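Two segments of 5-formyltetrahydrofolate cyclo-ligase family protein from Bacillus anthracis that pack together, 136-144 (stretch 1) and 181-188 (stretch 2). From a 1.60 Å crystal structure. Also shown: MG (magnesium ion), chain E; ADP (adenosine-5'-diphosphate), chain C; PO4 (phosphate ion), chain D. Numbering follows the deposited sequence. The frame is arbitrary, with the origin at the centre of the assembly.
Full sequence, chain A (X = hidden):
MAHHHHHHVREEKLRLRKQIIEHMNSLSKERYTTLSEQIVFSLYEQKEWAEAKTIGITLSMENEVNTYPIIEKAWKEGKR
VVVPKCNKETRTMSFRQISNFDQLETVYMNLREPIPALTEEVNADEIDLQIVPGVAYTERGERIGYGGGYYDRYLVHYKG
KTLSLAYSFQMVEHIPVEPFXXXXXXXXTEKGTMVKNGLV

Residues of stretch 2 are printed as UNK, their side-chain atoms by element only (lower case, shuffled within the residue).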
# COMPACT_ATOMS: atom_id res chain seq x y z
N ALA A 136 0.61 4.57 8.88
CA ALA A 136 1.43 4.20 10.05
C ALA A 136 1.25 2.74 10.37
O ALA A 136 0.21 2.14 10.05
CB ALA A 136 1.04 5.01 11.23
N TYR A 137 2.28 2.13 10.99
CA TYR A 137 2.22 0.70 11.28
C TYR A 137 2.84 0.40 12.63
O TYR A 137 3.65 1.19 13.12
CB TYR A 137 3.00 -0.08 10.22
CG TYR A 137 2.63 0.16 8.75
CD1 TYR A 137 1.71 -0.65 8.10
CD2 TYR A 137 3.19 1.23 8.04
CE1 TYR A 137 1.36 -0.37 6.75
CE2 TYR A 137 2.88 1.51 6.72
CZ TYR A 137 1.98 0.68 6.08
OH TYR A 137 1.66 0.99 4.76
N THR A 138 2.49 -0.75 13.18
CA THR A 138 3.23 -1.27 14.35
C THR A 138 4.01 -2.53 13.96
O THR A 138 3.79 -3.09 12.87
CB THR A 138 2.32 -1.59 15.53
OG1 THR A 138 1.54 -2.75 15.22
CG2 THR A 138 1.44 -0.40 15.80
N GLU A 139 4.87 -2.97 14.89
CA GLU A 139 5.67 -4.20 14.77
C GLU A 139 4.77 -5.40 14.55
O GLU A 139 5.17 -6.37 13.90
CB GLU A 139 6.51 -4.45 16.05
CG GLU A 139 5.70 -4.57 17.37
CD GLU A 139 6.42 -5.23 18.58
OE1 GLU A 139 7.67 -5.31 18.60
OE2 GLU A 139 5.70 -5.64 19.53
N ARG A 140 3.55 -5.27 15.04
CA ARG A 140 2.51 -6.29 14.95
C ARG A 140 1.74 -6.35 13.61
O ARG A 140 0.78 -7.13 13.49
CB ARG A 140 1.53 -6.07 16.10
CG ARG A 140 2.15 -6.38 17.48
CD ARG A 140 1.27 -5.93 18.61
NE ARG A 140 1.12 -4.47 18.66
CZ ARG A 140 2.03 -3.62 19.12
NH1 ARG A 140 1.78 -2.32 19.12
NH2 ARG A 140 3.21 -4.05 19.56
N GLY A 141 2.12 -5.55 12.61
CA GLY A 141 1.41 -5.57 11.35
C GLY A 141 0.15 -4.73 11.36
O GLY A 141 -0.57 -4.72 10.38
N GLU A 142 -0.09 -3.99 12.46
CA GLU A 142 -1.29 -3.12 12.57
C GLU A 142 -1.04 -1.92 11.70
O GLU A 142 0.10 -1.59 11.39
CB GLU A 142 -1.58 -2.71 14.00
CG GLU A 142 -1.81 -3.96 14.85
CD GLU A 142 -1.48 -3.77 16.30
OE1 GLU A 142 -0.52 -3.05 16.62
OE2 GLU A 142 -2.18 -4.37 17.16
N ARG A 143 -2.13 -1.31 11.25
CA ARG A 143 -2.07 -0.38 10.13
C ARG A 143 -3.12 0.73 10.26
O ARG A 143 -4.28 0.48 10.60
CB ARG A 143 -2.19 -1.13 8.79
CG ARG A 143 -2.38 -0.21 7.64
CD ARG A 143 -2.52 -0.99 6.33
NE ARG A 143 -2.98 -0.08 5.32
CZ ARG A 143 -4.25 0.28 5.09
NH1 ARG A 143 -4.47 1.19 4.16
NH2 ARG A 143 -5.26 -0.21 5.81
N ILE A 144 -2.65 1.96 10.12
CA ILE A 144 -3.52 3.11 9.86
C ILE A 144 -3.31 3.53 8.40
O ILE A 144 -2.17 3.71 7.96
CB ILE A 144 -3.19 4.33 10.78
CG1 ILE A 144 -3.47 4.04 12.25
CG2 ILE A 144 -4.07 5.54 10.37
CD1 ILE A 144 -2.90 5.06 13.18
N UNK A 181 -10.11 -3.28 11.77
CA UNK A 181 -8.77 -3.00 11.27
C UNK A 181 -8.06 -4.31 10.93
O UNK A 181 -7.99 -5.20 11.77
c UNK A 181 -8.39 -0.74 12.36
c UNK A 181 -7.99 -2.21 12.32
o UNK A 181 -8.33 -0.11 13.41
o UNK A 181 -8.79 -0.21 11.31
N UNK A 182 -7.60 -4.42 9.69
CA UNK A 182 -6.88 -5.62 9.20
C UNK A 182 -5.39 -5.39 9.28
O UNK A 182 -4.88 -4.30 8.98
c UNK A 182 -9.20 -7.59 8.48
c UNK A 182 -8.97 -8.87 7.68
n UNK A 182 -9.38 -10.07 8.46
c UNK A 182 -8.82 -6.35 7.67
c UNK A 182 -7.30 -5.97 7.78
N UNK A 183 -4.66 -6.43 9.66
CA UNK A 183 -3.19 -6.35 9.73
C UNK A 183 -2.54 -6.83 8.45
O UNK A 183 -3.12 -7.60 7.72
c UNK A 183 -3.06 -6.76 12.24
n UNK A 183 -2.82 -7.59 13.26
c UNK A 183 -2.68 -7.27 10.86
o UNK A 183 -3.58 -5.65 12.40
N UNK A 184 -1.29 -6.41 8.24
CA UNK A 184 -0.49 -6.90 7.09
C UNK A 184 0.54 -7.92 7.61
O UNK A 184 0.89 -7.88 8.78
c UNK A 184 1.11 -4.90 7.24
c UNK A 184 0.23 -5.76 6.32
c UNK A 184 -0.80 -4.86 5.63
N UNK A 185 0.99 -8.81 6.74
CA UNK A 185 1.87 -9.91 7.14
C UNK A 185 3.34 -9.51 7.27
O UNK A 185 4.10 -10.20 7.94
c UNK A 185 1.78 -11.06 6.14
o UNK A 185 0.89 -12.69 4.04
c UNK A 185 0.27 -12.78 5.14
c UNK A 185 0.47 -11.77 6.26
o UNK A 185 -0.56 -13.67 5.34
N UNK A 186 3.74 -8.49 6.56
CA UNK A 186 5.16 -8.08 6.55
C UNK A 186 5.26 -6.61 6.25
O UNK A 186 4.49 -6.07 5.43
c UNK A 186 7.42 -8.43 5.34
c UNK A 186 8.12 -9.16 4.22
n UNK A 186 9.24 -11.32 3.58
c UNK A 186 5.88 -8.83 5.43
c UNK A 186 8.47 -10.60 4.64
N UNK A 187 6.22 -5.95 6.89
CA UNK A 187 6.47 -4.52 6.62
C UNK A 187 7.99 -4.46 6.26
O UNK A 187 8.82 -5.03 6.99
c UNK A 187 4.33 -3.59 9.58
c UNK A 187 4.60 -3.69 8.17
c UNK A 187 6.43 -2.09 7.44
c UNK A 187 6.11 -3.56 7.80
N UNK A 188 8.32 -3.83 5.13
CA UNK A 188 9.71 -3.60 4.73
C UNK A 188 10.01 -2.10 4.90
O UNK A 188 9.30 -1.27 4.29
c UNK A 188 11.35 -3.79 2.88
c UNK A 188 9.48 -5.45 3.04
c UNK A 188 9.47 -5.78 1.64
c UNK A 188 9.90 -3.99 3.28
MG MG E . -8.43 0.88 9.51
PB ADP C . -8.09 3.49 7.67
O1B ADP C . -8.08 3.91 6.20
O2B ADP C . -6.99 4.14 8.42
O3B ADP C . -8.19 1.98 7.70
PA ADP C . -10.45 3.49 9.39
O1A ADP C . -9.89 2.26 10.06
O2A ADP C . -10.88 4.55 10.27
O3A ADP C . -9.45 4.09 8.26
O5' ADP C . -11.78 3.03 8.59
C5' ADP C . -12.56 4.11 8.04
C4' ADP C . -14.03 3.77 8.03
O4' ADP C . -14.19 2.53 7.36
C3' ADP C . -14.53 3.60 9.46
O3' ADP C . -15.61 4.48 9.63
C2' ADP C . -14.95 2.14 9.55
O2' ADP C . -16.21 2.01 10.13
C1' ADP C . -15.05 1.68 8.11
N9 ADP C . -14.72 0.24 7.91
C8 ADP C . -13.48 -0.29 7.90
N7 ADP C . -13.54 -1.62 7.64
C5 ADP C . -14.82 -1.97 7.48
C6 ADP C . -15.55 -3.22 7.16
N6 ADP C . -14.90 -4.39 6.99
N1 ADP C . -16.87 -3.15 7.01
C2 ADP C . -17.55 -2.00 7.19
N3 ADP C . -16.95 -0.83 7.45
C4 ADP C . -15.60 -0.73 7.60
P PO4 D . -7.22 2.80 2.92
O1 PO4 D . -7.29 1.44 3.16
O2 PO4 D . -6.77 3.66 4.08
O3 PO4 D . -6.20 3.09 1.77
O4 PO4 D . -8.57 3.40 2.56
O HOH W 1 -5.61 -2.71 6.84
O HOH W 2 -4.60 -2.91 11.40
O HOH W 3 -5.80 1.29 12.56
O HOH W 4 -7.07 2.34 10.61
O HOH W 5 -6.67 -0.27 9.25

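Position 181 carries two side-chain carbons, the second bearing two oxygens: a short carboxylate. It makes no direct contact with stretch 1; instead one oxygen lies 2.1 Å from the magnesium ion MG. The residue is Asp181, and OD1 is the metal-bound oxygen. A carboxylate suits this place because its negatively charged oxygen is a good ligand for the cation, which is also held by ADP O3B and O1A and by waters 4 and 5. Both waters reach back to Arg143 O, weakly in the case of water 4, so the metal site and stretch 1 are joined through solvent.

At position 182 four carbons run in a row and end in nitrogen, the pattern of lysine. The end of Lys182 leads away from stretch 1, as suits a flexible, charged chain at a partly exposed site. Its backbone does the work here: water 1 accepts from Arg143 NH2 (2.7 Å) and donates to Lys182 O (2.8 Å), bridging the two stretches.

Position 183 has two carbons, the second carrying one oxygen and one nitrogen, which is a carboxamide on a short stem. The oxygen lies 3.4 Å from Glu142 CA, and the nitrogen lies 3.6 Å from Arg140 O. The residue is Asn183. The small, neutral amide lies close against the turn, and its OD1 is within hydrogen-bonding reach of water 2, which accepts from Arg143 N at 2.9 Å.

Position 184 shows one carbon carrying two more, a fork without polar atoms. One tip lies 4.4 Å from Tyr137 CD1 and the other 4.3 Å from Arg143 CD. This is Val184, a compact branched residue suited to a buried site beside an aromatic ring and the aliphatic part of an arginine. Its backbone makes the direct hydrogen bond of the contact, Val184 N to Gly141 O, at 2.8 Å and 162°.

Three carbons at position 185, the third bearing two oxygens, identify Glu185. Its CA-to-CB bond points away from stretch 1; the residue is partly exposed, which suits a charged carboxylate, and OE1 is hydrogen-bonded elsewhere in the structure.

Position 186 again has four carbons in a row ending in nitrogen. Lys186 also points away, and a long chain ending in a charge suits this partly exposed position, where NZ reaches a partner elsewhere in the structure.

Position 187 has four carbons, forked at the first, with one arm two carbons long. The end of that arm lies 3.4 Å from Thr138 O and 3.8 Å from Tyr137 CB. Ile187 points toward stretch 1, where its long arm brings CD1 within 3.9 Å of Gly141 CA, packing in a buried site against Tyr137 CB, Gly141 CA and the carbonyl oxygen of Thr138, a place that suits a branched apolar chain.

The same forked four-carbon pattern at position 188 gives Ile188, out of reach of stretch 1; an apolar branched side chain suits this buried strand position.

The contact works by combining one backbone hydrogen bond with apolar packing and bridging waters. Gly141 permits the close approach: an ideal CB there would lie 2.4 Å from Val184 O, a clash, and its backbone angles by themselves call for glycine. Val184 and Ile187 pack near Tyr137, while water 1 links Arg143 to the backbone of Lys182.

Stretch 2 181-188: DKNVEKII
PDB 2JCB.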